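Local coordinates for threonine phosphate decarboxylase-like enzyme (PDB 6OUX), which catalyses the pyridoxal phosphate-dependent decarboxylation of L-serine O-phosphate to ethanolamine O-phosphate, a precursor in norcobamide biosynthesis, at residues Asp64-Gln69 against Leu283-Arg288; Ile112-Gln117 against Ala256-Arg261. All coordinates share one frame; numbering follows the deposited sequence.

Contact 1: residues Asp64-Gln69 against Leu283-Arg288; sequences DRELIQ and LRLFVR
Glu66 and Arg288 reach for each other from opposite directions and meet in a salt bridge. Arg288 NH2 donates to Glu66 OE2 at 2.9 Å, with an N-H...O angle of 164°. The donor arrives on the syn lone pair of OE2, and OE2 lies almost in the guanidinium plane. The carboxylate and guanidinium planes are only 14° apart, so the two flat groups are nearly coplanar and meet edge to edge. The pairing is lopsided: Glu66 OE1 stays 3.5 Å from Arg288 NH1. OE1 instead has a hydrogen bond with the hydroxyl of Tyr281, on helix 277-286. Glu66 stretches out beyond CG (chi2 -173°), which carries its carboxylate across from helix 53-68. Arg288 is the N-cap residue between helices 277-286 and 289-314, so the salt bridge links helix 53-68 to that junction. Leu285 CD1 sits over one face of its guanidinium, 3.4 Å above the plane and offset toward the rim. The same methyl is 4.4 Å from Glu66 OE1. Arg288 also touches Tyr62 of helix 53-68 and has a long, weak ion pair with Asp290. Shortened to an alanine, this Glu66 position is likely to lose the salt bridge to Arg288 and leave Tyr281 OH without its carboxylate mate. With a different partner on each oxygen, the carboxylate is probably fixed in its rotation.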
loop_
_atom_site.group_PDB
_atom_site.type_symbol
_atom_site.label_atom_id
_atom_site.label_comp_id
_atom_site.label_asym_id
_atom_site.label_seq_id
_atom_site.Cartn_x
_atom_site.Cartn_y
_atom_site.Cartn_z
ATOM N N ASP A 64 12.871 7.270 16.550
ATOM C CA ASP A 64 13.319 8.505 17.098
ATOM C C ASP A 64 14.820 8.548 17.086
ATOM O O ASP A 64 15.393 9.546 16.636
ATOM C CB ASP A 64 12.806 8.664 18.521
ATOM C CG ASP A 64 13.145 10.007 19.142
ATOM O OD1 ASP A 64 13.392 10.963 18.418
ATOM O OD2 ASP A 64 13.167 10.101 20.392
ATOM N N ARG A 65 15.444 7.482 17.593
ATOM C CA ARG A 65 16.888 7.452 17.784
ATOM C C ARG A 65 17.620 7.322 16.460
ATOM O O ARG A 65 18.639 7.973 16.258
ATOM C CB ARG A 65 17.352 6.376 18.797
ATOM C CG ARG A 65 16.933 6.630 20.277
ATOM C CD ARG A 65 16.854 5.359 21.228
ATOM N NE ARG A 65 17.826 4.522 20.652
ATOM C CZ ARG A 65 17.739 3.345 20.086
ATOM N NH1 ARG A 65 18.829 3.014 19.503
ATOM N NH2 ARG A 65 16.747 2.474 20.191
ATOM N N GLU A 66 17.110 6.505 15.571
ATOM C CA GLU A 66 17.826 6.174 14.339
ATOM C C GLU A 66 17.431 7.009 13.102
ATOM O O GLU A 66 18.213 7.097 12.142
ATOM C CB GLU A 66 17.703 4.692 13.979
ATOM C CG GLU A 66 18.231 3.735 15.040
ATOM C CD GLU A 66 18.248 2.272 14.583
ATOM O OE1 GLU A 66 17.633 1.950 13.566
ATOM O OE2 GLU A 66 18.840 1.412 15.280
ATOM N N LEU A 67 16.236 7.582 13.116
ATOM C CA LEU A 67 15.780 8.333 11.930
ATOM C C LEU A 67 15.587 9.779 12.181
ATOM O O LEU A 67 15.933 10.603 11.338
ATOM C CB LEU A 67 14.454 7.764 11.380
ATOM C CG LEU A 67 14.543 6.349 10.806
ATOM C CD1 LEU A 67 13.205 5.985 10.206
ATOM C CD2 LEU A 67 15.615 6.120 9.770
ATOM N N ILE A 68 15.012 10.114 13.322
ATOM C CA ILE A 68 14.611 11.468 13.556
ATOM C C ILE A 68 15.785 12.282 14.021
ATOM O O ILE A 68 16.101 13.275 13.384
ATOM C CB ILE A 68 13.473 11.566 14.552
ATOM C CG1 ILE A 68 12.238 10.798 14.045
ATOM C CG2 ILE A 68 13.143 13.000 14.831
ATOM C CD1 ILE A 68 11.687 11.188 12.702
ATOM N N GLN A 69 16.431 11.863 15.110
ATOM C CA GLN A 69 17.551 12.647 15.686
ATOM C C GLN A 69 18.798 12.663 14.814
ATOM O O GLN A 69 19.630 13.530 14.942
ATOM C CB GLN A 69 17.944 12.087 17.052
ATOM C CG GLN A 69 16.914 12.303 18.089
ATOM C CD GLN A 69 17.421 11.950 19.473
ATOM O OE1 GLN A 69 18.117 10.919 19.645
ATOM N NE2 GLN A 69 17.069 12.800 20.475
ATOM N N LEU A 283 10.591 -3.071 8.193
ATOM C CA LEU A 283 10.803 -4.450 7.795
ATOM C C LEU A 283 12.235 -4.915 8.116
ATOM O O LEU A 283 12.439 -6.047 8.660
ATOM C CB LEU A 283 10.532 -4.646 6.312
ATOM C CG LEU A 283 10.305 -6.103 5.977
ATOM C CD1 LEU A 283 8.833 -6.388 6.225
ATOM C CD2 LEU A 283 10.689 -6.431 4.536
ATOM N N ARG A 284 13.198 -4.049 7.788
ATOM C CA ARG A 284 14.609 -4.360 8.021
ATOM C C ARG A 284 14.955 -4.305 9.498
ATOM O O ARG A 284 15.824 -5.051 9.956
ATOM C CB ARG A 284 15.510 -3.430 7.277
ATOM C CG ARG A 284 15.440 -3.564 5.771
ATOM C CD ARG A 284 16.385 -2.541 5.117
ATOM N NE ARG A 284 16.300 -2.683 3.685
ATOM C CZ ARG A 284 16.972 -3.580 2.966
ATOM N NH1 ARG A 284 17.885 -4.388 3.519
ATOM N NH2 ARG A 284 16.748 -3.634 1.666
ATOM N N LEU A 285 14.266 -3.465 10.243
ATOM C CA LEU A 285 14.394 -3.475 11.671
ATOM C C LEU A 285 13.956 -4.809 12.260
ATOM O O LEU A 285 14.675 -5.443 13.030
ATOM C CB LEU A 285 13.562 -2.326 12.247
ATOM C CG LEU A 285 13.705 -2.133 13.743
ATOM C CD1 LEU A 285 15.110 -1.620 14.091
ATOM C CD2 LEU A 285 12.622 -1.170 14.137
ATOM N N PHE A 286 12.772 -5.245 11.851
ATOM C CA PHE A 286 12.059 -6.380 12.461
ATOM C C PHE A 286 12.812 -7.675 12.358
ATOM O O PHE A 286 12.506 -8.591 13.112
ATOM C CB PHE A 286 10.677 -6.572 11.817
ATOM C CG PHE A 286 9.702 -5.466 12.078
ATOM C CD1 PHE A 286 9.912 -4.490 13.046
ATOM C CD2 PHE A 286 8.535 -5.386 11.302
ATOM C CE1 PHE A 286 8.972 -3.471 13.230
ATOM C CE2 PHE A 286 7.615 -4.376 11.477
ATOM C CZ PHE A 286 7.815 -3.440 12.457
ATOM N N VAL A 287 13.835 -7.735 11.502
ATOM C CA VAL A 287 14.679 -8.944 11.390
ATOM C C VAL A 287 16.100 -8.814 11.916
ATOM O O VAL A 287 16.883 -9.785 11.900
ATOM C CB VAL A 287 14.588 -9.534 9.949
ATOM C CG1 VAL A 287 13.119 -9.736 9.573
ATOM C CG2 VAL A 287 15.265 -8.658 8.907
ATOM N N ARG A 288 16.455 -7.658 12.468
ATOM C CA ARG A 288 17.755 -7.531 13.120
ATOM C C ARG A 288 17.741 -8.298 14.427
ATOM O O ARG A 288 16.799 -8.208 15.194
ATOM C CB ARG A 288 18.116 -6.087 13.385
ATOM C CG ARG A 288 19.140 -5.524 12.417
ATOM C CD ARG A 288 18.874 -4.081 12.189
ATOM N NE ARG A 288 19.043 -3.326 13.397
ATOM C CZ ARG A 288 18.766 -2.034 13.519
ATOM N NH1 ARG A 288 18.229 -1.353 12.525
ATOM N NH2 ARG A 288 19.003 -1.428 14.664
#

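Contact 2: residues Ile112-Gln117 against Ala256-Arg261; sequences IQMLLQ and ALMDSR
Leu115 and Met258 make the closest approach of this apolar contact, and Met114 adds a second, looser one. It belongs to the large domain of the aminotransferase fold, where helix 108-116 packs against a mixed seven-stranded sheet. The Leu115 methyl CD2 lies 4.0 Å from Met258 SD and 4.1 Å from Met258 CE. It therefore rests against the thioether end of the methionine, and the two side chains cross at a slant. Met114 comes in beside it: its CE is 4.4 Å from Met258 CE, methyl against methyl. Met258 follows directly on strand 254-257. Its CG stands between the backbone N and the carbonyl carbon (chi1 63°), and the chain then runs straight through chi2 before turning at chi3. This brings SD and CE up to the helix.

The next shell is also largely apolar. Phe103 of strand 102-105 touches both Met114 and Met258. Ile237 of strand 236-241 touches both Leu115 and Met258. These two strands flank strand 254-257 in the sheet. Helix 260-266 adds Leu266 against Met114, Lys262 against Leu115 and Ile263 against Met258.

The backbone beneath Met258 is held by polar bonds. Met258 is paired with Asn101 through the main chain, and its O also accepts from Asn101 ND2. One residue on, Asp259 occupies the N-cap of helix 260-266, where its OD2 accepts a hydrogen bond from Lys262 N.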
loop_
_atom_site.group_PDB
_atom_site.type_symbol
_atom_site.label_atom_id
_atom_site.label_comp_id
_atom_site.label_asym_id
_atom_site.label_seq_id
_atom_site.Cartn_x
_atom_site.Cartn_y
_atom_site.Cartn_z
ATOM N N ILE A 112 -4.942 -12.318 1.784
ATOM C CA ILE A 112 -5.952 -13.365 1.641
ATOM C C ILE A 112 -7.009 -13.016 0.598
ATOM O O ILE A 112 -7.454 -13.862 -0.141
ATOM C CB ILE A 112 -6.589 -13.715 3.003
ATOM C CG1 ILE A 112 -5.545 -14.350 3.927
ATOM C CG2 ILE A 112 -7.772 -14.681 2.841
ATOM C CD1 ILE A 112 -6.025 -14.554 5.355
ATOM N N GLN A 113 -7.352 -11.748 0.495
ATOM C CA GLN A 113 -8.245 -11.290 -0.541
ATOM C C GLN A 113 -7.668 -11.489 -1.924
ATOM O O GLN A 113 -8.436 -11.926 -2.804
ATOM C CB GLN A 113 -8.693 -9.838 -0.256
ATOM C CG GLN A 113 -9.560 -9.841 1.014
ATOM C CD GLN A 113 -9.878 -8.486 1.664
ATOM O OE1 GLN A 113 -10.780 -8.405 2.535
ATOM N NE2 GLN A 113 -9.159 -7.439 1.274
ATOM N N MET A 114 -6.385 -11.188 -2.132
ATOM C CA MET A 114 -5.647 -11.532 -3.400
ATOM C C MET A 114 -5.666 -13.030 -3.694
ATOM O O MET A 114 -6.012 -13.434 -4.795
ATOM C CB MET A 114 -4.231 -10.967 -3.386
ATOM C CG MET A 114 -3.252 -11.423 -4.499
ATOM S SD MET A 114 -1.494 -11.040 -4.196
ATOM C CE MET A 114 -1.099 -12.469 -3.183
ATOM N N LEU A 115 -5.400 -13.869 -2.681
ATOM C CA LEU A 115 -5.501 -15.304 -2.842
ATOM C C LEU A 115 -6.888 -15.801 -3.267
ATOM O O LEU A 115 -7.016 -16.643 -4.157
ATOM C CB LEU A 115 -5.062 -16.013 -1.542
ATOM C CG LEU A 115 -3.578 -15.855 -1.176
ATOM C CD1 LEU A 115 -3.308 -16.454 0.195
ATOM C CD2 LEU A 115 -2.708 -16.511 -2.236
ATOM N N LEU A 116 -7.921 -15.284 -2.629
ATOM C CA LEU A 116 -9.255 -15.794 -2.861
ATOM C C LEU A 116 -9.842 -15.300 -4.187
ATOM O O LEU A 116 -10.788 -15.920 -4.705
ATOM C CB LEU A 116 -10.163 -15.432 -1.692
ATOM C CG LEU A 116 -9.886 -16.094 -0.340
ATOM C CD1 LEU A 116 -10.958 -15.662 0.654
ATOM C CD2 LEU A 116 -9.845 -17.599 -0.328
ATOM N N GLN A 117 -9.299 -14.227 -4.746
ATOM C CA GLN A 117 -9.749 -13.725 -6.040
ATOM C C GLN A 117 -9.204 -14.526 -7.251
ATOM O O GLN A 117 -9.515 -14.242 -8.399
ATOM C CB GLN A 117 -9.276 -12.276 -6.236
ATOM C CG GLN A 117 -10.056 -11.215 -5.508
ATOM C CD GLN A 117 -9.365 -9.836 -5.621
ATOM O OE1 GLN A 117 -8.135 -9.732 -5.638
ATOM N NE2 GLN A 117 -10.163 -8.783 -5.718
ATOM N N ALA A 256 3.254 -13.518 3.395
ATOM C CA ALA A 256 2.778 -14.886 3.212
ATOM C C ALA A 256 3.920 -15.785 2.802
ATOM O O ALA A 256 4.858 -15.335 2.110
ATOM C CB ALA A 256 1.705 -14.954 2.158
ATOM N N LEU A 257 3.824 -17.050 3.200
ATOM C CA LEU A 257 4.708 -18.151 2.732
ATOM C C LEU A 257 3.836 -19.038 1.828
ATOM O O LEU A 257 2.763 -19.499 2.233
ATOM C CB LEU A 257 5.219 -18.972 3.904
ATOM C CG LEU A 257 5.905 -18.193 5.042
ATOM C CD1 LEU A 257 6.403 -19.117 6.141
ATOM C CD2 LEU A 257 7.053 -17.326 4.579
ATOM N N MET A 258 4.278 -19.220 0.601
ATOM C CA MET A 258 3.516 -19.954 -0.371
ATOM C C MET A 258 4.416 -20.495 -1.468
ATOM O O MET A 258 5.620 -20.258 -1.496
ATOM C CB MET A 258 2.356 -19.103 -0.931
ATOM C CG MET A 258 2.721 -17.842 -1.689
ATOM S SD MET A 258 1.274 -16.852 -2.310
ATOM C CE MET A 258 1.219 -15.645 -1.257
ATOM N N ASP A 259 3.805 -21.244 -2.359
ATOM C CA ASP A 259 4.511 -21.875 -3.482
ATOM C C ASP A 259 5.304 -20.820 -4.269
ATOM O O ASP A 259 4.753 -19.798 -4.620
ATOM C CB ASP A 259 3.457 -22.557 -4.385
ATOM C CG ASP A 259 4.077 -23.193 -5.581
ATOM O OD1 ASP A 259 4.692 -24.300 -5.434
ATOM O OD2 ASP A 259 4.047 -22.553 -6.643
ATOM N N SER A 260 6.592 -21.045 -4.506
ATOM C CA SER A 260 7.422 -20.037 -5.161
ATOM C C SER A 260 7.055 -19.804 -6.614
ATOM O O SER A 260 7.171 -18.654 -7.115
ATOM C CB SER A 260 8.922 -20.341 -5.014
ATOM O OG SER A 260 9.199 -21.576 -5.591
ATOM N N ARG A 261 6.583 -20.856 -7.285
ATOM C CA ARG A 261 6.081 -20.735 -8.664
ATOM C C ARG A 261 4.916 -19.725 -8.746
ATOM O O ARG A 261 4.882 -18.835 -9.610
ATOM C CB ARG A 261 5.539 -22.108 -9.129
ATOM C CG ARG A 261 6.100 -22.657 -10.418
ATOM C CD ARG A 261 7.622 -22.793 -10.408
ATOM N NE ARG A 261 8.210 -23.497 -9.254
ATOM C CZ ARG A 261 8.650 -24.766 -9.230
ATOM N NH1 ARG A 261 8.511 -25.559 -10.271
ATOM N NH2 ARG A 261 9.192 -25.253 -8.121
#

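How the contacts relate
After three short N-terminal helices and strand 45-46 the chain reaches helix 53-68, whose last turn, with the residue after it, gives 64-69 of contact 1. It then runs through strand 102-105 into helix 108-116, the first side of contact 2. After strands 123-128 to 236-241 it returns along strand 254-257 to residues 256-261, which close the inner loop. Helices 260-266 and 277-286 follow, and residues 283-288 close the outer loop of contact 1. Contact 2 is thus wholly enclosed by contact 1 along the chain. Their centres are 29 Å apart and they do not touch. Contact 1 ties helix 53-68 to the junction of helices 277-286 and 289-314; contact 2 ties a helix to the edge region of the seven-stranded sheet.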